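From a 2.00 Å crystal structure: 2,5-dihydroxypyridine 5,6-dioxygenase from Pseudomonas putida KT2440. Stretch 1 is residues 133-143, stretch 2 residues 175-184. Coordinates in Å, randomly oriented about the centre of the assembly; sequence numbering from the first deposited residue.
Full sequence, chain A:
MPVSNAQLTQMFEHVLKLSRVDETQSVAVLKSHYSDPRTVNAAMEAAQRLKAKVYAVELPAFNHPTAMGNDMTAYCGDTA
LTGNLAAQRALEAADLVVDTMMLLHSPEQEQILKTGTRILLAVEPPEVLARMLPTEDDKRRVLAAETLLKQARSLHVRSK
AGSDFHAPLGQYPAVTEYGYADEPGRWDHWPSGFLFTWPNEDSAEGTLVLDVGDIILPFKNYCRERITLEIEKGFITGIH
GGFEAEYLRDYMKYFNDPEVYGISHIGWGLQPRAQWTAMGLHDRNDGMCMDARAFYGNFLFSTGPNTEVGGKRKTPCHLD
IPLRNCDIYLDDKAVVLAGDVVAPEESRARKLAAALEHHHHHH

Stretch 1 133-143: LPTEDDKRRVL
Stretch 2, residues 175-184: VTEYGYADEP

At the centre of this contact a lysine lies across a tyrosine. Lys139, on helix 136-143, runs fully extended (all four chi angles t), and its CG sits 3.3 Å from the centroid of the Tyr178 ring, 3° off the ring normal, a CH-pi contact squarely over one face. Tyr178 follows strand 175-177, with chi1 49° (p), chi2 78° and backbone phi/psi of -123/7; its CA lies 5.0 Å from that of Lys139. Helix and strand run nearly antiparallel, at 159°, their axes approaching to 8.9 Å.

About one helical turn further on, apolar groups extend this centre. Val142 (chi1 t) points toward the second stretch, placing CG1 3.5 Å from Thr176 CB and CG2 4.3 Å from Tyr178 CB. The CA-to-CB bond of Leu143 points sideways, but its m,t rotamer brings CD2 within 4.2 Å of Tyr178 CE2.

In the other direction, before the helix, Pro134 (phi/psi -64/149, C-gamma exo) pairs with Gly179, their CA atoms 5.3 Å apart. Pro134 CG packs 3.2 Å from Gly179 O, a carbonyl with no polar partner in the model. Glycine fits here on two counts: at phi/psi 107/0 a CB would jam against the preceding carbonyl, and it would stand 2.9 Å from Pro134 CG. The chain then extends at Tyr180 (-152/155; chi1 63°, chi2 -94°), whose ring edge meets Pro134 CB, 3.9 Å from Tyr180 CD1, and Thr135 O, 3.7 Å from Tyr180 CE1.

Thr135 (-128/146, chi1 p) caps the helix, its OG1 accepting from Asp138 N at 2.9 Å. From there the helix holds phi/psi near -60/-45, and Asp138 OD1 receives Arg141 NH2 at 2.9 Å in a salt bridge. A water donates to Asp138 OD2 at 2.6 Å and to Tyr178 O at 2.9 Å, bridging the stretches.

The polar edge begins where the lysine leaves the ring. Lys139 CD passes 3.2 Å from Tyr180 OH and CE 3.4 Å from Tyr178 OH, so the aliphatic chain threads past both phenol oxygens before NZ reaches Asp182 OD2 at 2.5 Å, a hydrogen-bonded salt bridge. Asp182 (chi1 p) uses both oxygens: OD1 accepts from Tyr178 OH at 2.6 Å, tying the lysine's charge partner to the tyrosine it covers. Glu183 OE1, 3.8 Å from Lys139 NZ, adds a long salt bridge. A second water lies 2.5 Å from Tyr180 OH and donates weakly to Glu136 OE1 at 3.4 Å. The rule is economical: one extended lysine supplies methylenes to the aromatic centre and a charge to the carboxylates of Asp182 and, at longer range, Glu183.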

# COMPACT_ATOMS: atom_id res chain seq x y z
N LEU A 133 4.88 -29.47 4.45
CA LEU A 133 3.47 -29.62 4.01
C LEU A 133 2.92 -30.94 4.55
O LEU A 133 3.53 -31.99 4.36
CB LEU A 133 3.42 -29.63 2.48
CG LEU A 133 2.02 -29.61 1.89
CD1 LEU A 133 1.35 -28.27 2.13
CD2 LEU A 133 2.09 -29.94 0.42
N PRO A 134 1.82 -30.91 5.32
CA PRO A 134 1.35 -32.11 6.02
C PRO A 134 0.91 -33.27 5.10
O PRO A 134 0.45 -33.03 3.98
CB PRO A 134 0.19 -31.60 6.88
CG PRO A 134 0.45 -30.12 7.03
CD PRO A 134 1.09 -29.70 5.72
N THR A 135 1.10 -34.50 5.59
CA THR A 135 0.77 -35.79 4.91
C THR A 135 -0.07 -36.67 5.85
O THR A 135 0.12 -36.59 7.07
CB THR A 135 2.03 -36.54 4.43
OG1 THR A 135 2.83 -36.92 5.55
CG2 THR A 135 2.84 -35.74 3.44
N GLU A 136 -1.00 -37.44 5.30
CA GLU A 136 -1.71 -38.54 6.00
C GLU A 136 -0.67 -39.46 6.66
O GLU A 136 -0.90 -39.91 7.77
CB GLU A 136 -2.60 -39.28 5.01
CG GLU A 136 -3.55 -38.34 4.28
CD GLU A 136 -4.84 -38.92 3.70
OE1 GLU A 136 -5.66 -39.42 4.47
OE2 GLU A 136 -5.05 -38.79 2.48
N ASP A 137 0.46 -39.69 6.01
CA ASP A 137 1.52 -40.59 6.52
C ASP A 137 2.12 -39.99 7.80
O ASP A 137 2.38 -40.77 8.75
CB ASP A 137 2.54 -40.90 5.42
CG ASP A 137 3.06 -42.32 5.54
OD1 ASP A 137 4.21 -42.48 6.02
OD2 ASP A 137 2.28 -43.27 5.20
N ASP A 138 2.29 -38.66 7.87
CA ASP A 138 2.79 -38.05 9.12
C ASP A 138 1.81 -38.40 10.25
O ASP A 138 2.27 -38.72 11.35
CB ASP A 138 3.00 -36.53 9.00
CG ASP A 138 4.26 -36.13 8.23
OD1 ASP A 138 5.08 -37.03 7.91
OD2 ASP A 138 4.43 -34.92 7.94
N LYS A 139 0.52 -38.24 10.03
CA LYS A 139 -0.53 -38.51 11.05
C LYS A 139 -0.44 -39.97 11.51
O LYS A 139 -0.47 -40.21 12.74
CB LYS A 139 -1.93 -38.26 10.47
CG LYS A 139 -3.03 -38.36 11.51
CD LYS A 139 -4.38 -38.56 10.92
CE LYS A 139 -5.44 -38.70 11.98
NZ LYS A 139 -6.78 -38.57 11.37
N ARG A 140 -0.33 -40.88 10.54
CA ARG A 140 -0.23 -42.33 10.83
C ARG A 140 0.94 -42.56 11.81
O ARG A 140 0.71 -43.20 12.88
CB ARG A 140 -0.08 -43.14 9.53
CG ARG A 140 -0.09 -44.65 9.75
CD ARG A 140 0.30 -45.47 8.53
NE ARG A 140 1.59 -45.12 7.94
CZ ARG A 140 2.79 -45.42 8.46
NH1 ARG A 140 2.90 -46.06 9.61
NH2 ARG A 140 3.88 -45.04 7.83
N ARG A 141 2.13 -42.05 11.50
CA ARG A 141 3.36 -42.30 12.29
C ARG A 141 3.17 -41.71 13.70
O ARG A 141 3.55 -42.37 14.69
CB ARG A 141 4.59 -41.75 11.57
CG ARG A 141 4.91 -42.48 10.27
CD ARG A 141 6.23 -42.10 9.61
NE ARG A 141 6.27 -40.67 9.32
CZ ARG A 141 6.82 -39.75 10.12
NH1 ARG A 141 7.43 -40.11 11.23
NH2 ARG A 141 6.76 -38.47 9.81
N VAL A 142 2.58 -40.53 13.81
CA VAL A 142 2.42 -39.81 15.11
C VAL A 142 1.41 -40.55 16.00
O VAL A 142 1.62 -40.58 17.25
CB VAL A 142 2.01 -38.35 14.88
CG1 VAL A 142 1.55 -37.67 16.17
CG2 VAL A 142 3.14 -37.58 14.22
N LEU A 143 0.30 -41.04 15.42
CA LEU A 143 -0.73 -41.81 16.16
C LEU A 143 -0.14 -43.15 16.63
O LEU A 143 -0.49 -43.56 17.75
CB LEU A 143 -1.93 -42.06 15.24
CG LEU A 143 -2.77 -40.85 14.87
CD1 LEU A 143 -4.12 -41.34 14.38
CD2 LEU A 143 -2.92 -39.88 16.04
N VAL A 175 -0.70 -35.61 23.90
CA VAL A 175 -1.17 -34.67 22.85
C VAL A 175 -0.29 -34.87 21.63
O VAL A 175 0.93 -35.01 21.79
CB VAL A 175 -1.17 -33.22 23.35
CG1 VAL A 175 -1.49 -32.22 22.24
CG2 VAL A 175 -2.16 -33.05 24.50
N THR A 176 -0.92 -34.94 20.46
CA THR A 176 -0.24 -35.03 19.14
C THR A 176 -0.41 -33.73 18.34
O THR A 176 -1.45 -33.06 18.50
CB THR A 176 -0.77 -36.22 18.34
OG1 THR A 176 -2.13 -35.97 17.99
CG2 THR A 176 -0.66 -37.51 19.14
N GLU A 177 0.59 -33.40 17.53
CA GLU A 177 0.50 -32.39 16.45
C GLU A 177 1.02 -33.07 15.19
O GLU A 177 2.20 -33.41 15.22
CB GLU A 177 1.31 -31.14 16.82
CG GLU A 177 0.99 -30.56 18.16
CD GLU A 177 1.62 -29.20 18.44
OE1 GLU A 177 2.10 -28.59 17.48
OE2 GLU A 177 1.61 -28.75 19.60
N TYR A 178 0.18 -33.30 14.15
CA TYR A 178 0.55 -33.92 12.84
C TYR A 178 0.19 -33.00 11.66
O TYR A 178 0.35 -33.43 10.49
CB TYR A 178 -0.11 -35.30 12.65
CG TYR A 178 -1.60 -35.40 12.91
CD1 TYR A 178 -2.53 -34.94 11.98
CD2 TYR A 178 -2.11 -36.00 14.06
CE1 TYR A 178 -3.90 -35.01 12.20
CE2 TYR A 178 -3.48 -36.09 14.29
CZ TYR A 178 -4.38 -35.60 13.36
OH TYR A 178 -5.75 -35.70 13.55
N GLY A 179 -0.24 -31.76 11.92
CA GLY A 179 -0.21 -30.69 10.90
C GLY A 179 -1.56 -30.31 10.33
O GLY A 179 -1.60 -29.43 9.44
N TYR A 180 -2.66 -30.94 10.74
CA TYR A 180 -3.99 -30.62 10.15
C TYR A 180 -5.08 -30.89 11.19
O TYR A 180 -4.82 -31.63 12.16
CB TYR A 180 -4.13 -31.26 8.77
CG TYR A 180 -4.09 -32.77 8.65
CD1 TYR A 180 -2.91 -33.45 8.38
CD2 TYR A 180 -5.26 -33.53 8.71
CE1 TYR A 180 -2.89 -34.83 8.24
CE2 TYR A 180 -5.25 -34.91 8.55
CZ TYR A 180 -4.06 -35.57 8.31
OH TYR A 180 -4.07 -36.93 8.15
N ALA A 181 -6.22 -30.20 11.03
CA ALA A 181 -7.36 -30.19 11.97
C ALA A 181 -8.58 -30.89 11.36
O ALA A 181 -9.54 -30.18 11.00
CB ALA A 181 -7.68 -28.78 12.35
N ASP A 182 -8.53 -32.23 11.31
CA ASP A 182 -9.49 -33.13 10.62
C ASP A 182 -10.62 -33.54 11.57
O ASP A 182 -11.72 -33.77 11.12
CB ASP A 182 -8.81 -34.34 9.98
CG ASP A 182 -7.96 -35.18 10.92
OD1 ASP A 182 -7.44 -34.61 11.90
OD2 ASP A 182 -7.82 -36.38 10.65
N GLU A 183 -10.41 -33.56 12.87
CA GLU A 183 -11.44 -34.06 13.78
C GLU A 183 -12.10 -32.92 14.52
O GLU A 183 -11.48 -31.91 14.82
CB GLU A 183 -10.79 -35.07 14.71
CG GLU A 183 -10.54 -36.38 13.99
CD GLU A 183 -9.85 -37.36 14.89
OE1 GLU A 183 -8.99 -38.10 14.38
OE2 GLU A 183 -10.16 -37.33 16.12
N PRO A 184 -13.37 -33.09 14.93
CA PRO A 184 -14.09 -32.02 15.61
C PRO A 184 -13.39 -31.73 16.95
O PRO A 184 -12.87 -32.65 17.56
CB PRO A 184 -15.53 -32.55 15.75
CG PRO A 184 -15.57 -33.89 15.01
CD PRO A 184 -14.14 -34.35 14.81
O HOH W 1 -6.31 -37.73 7.30
O HOH W 2 2.75 -33.18 8.95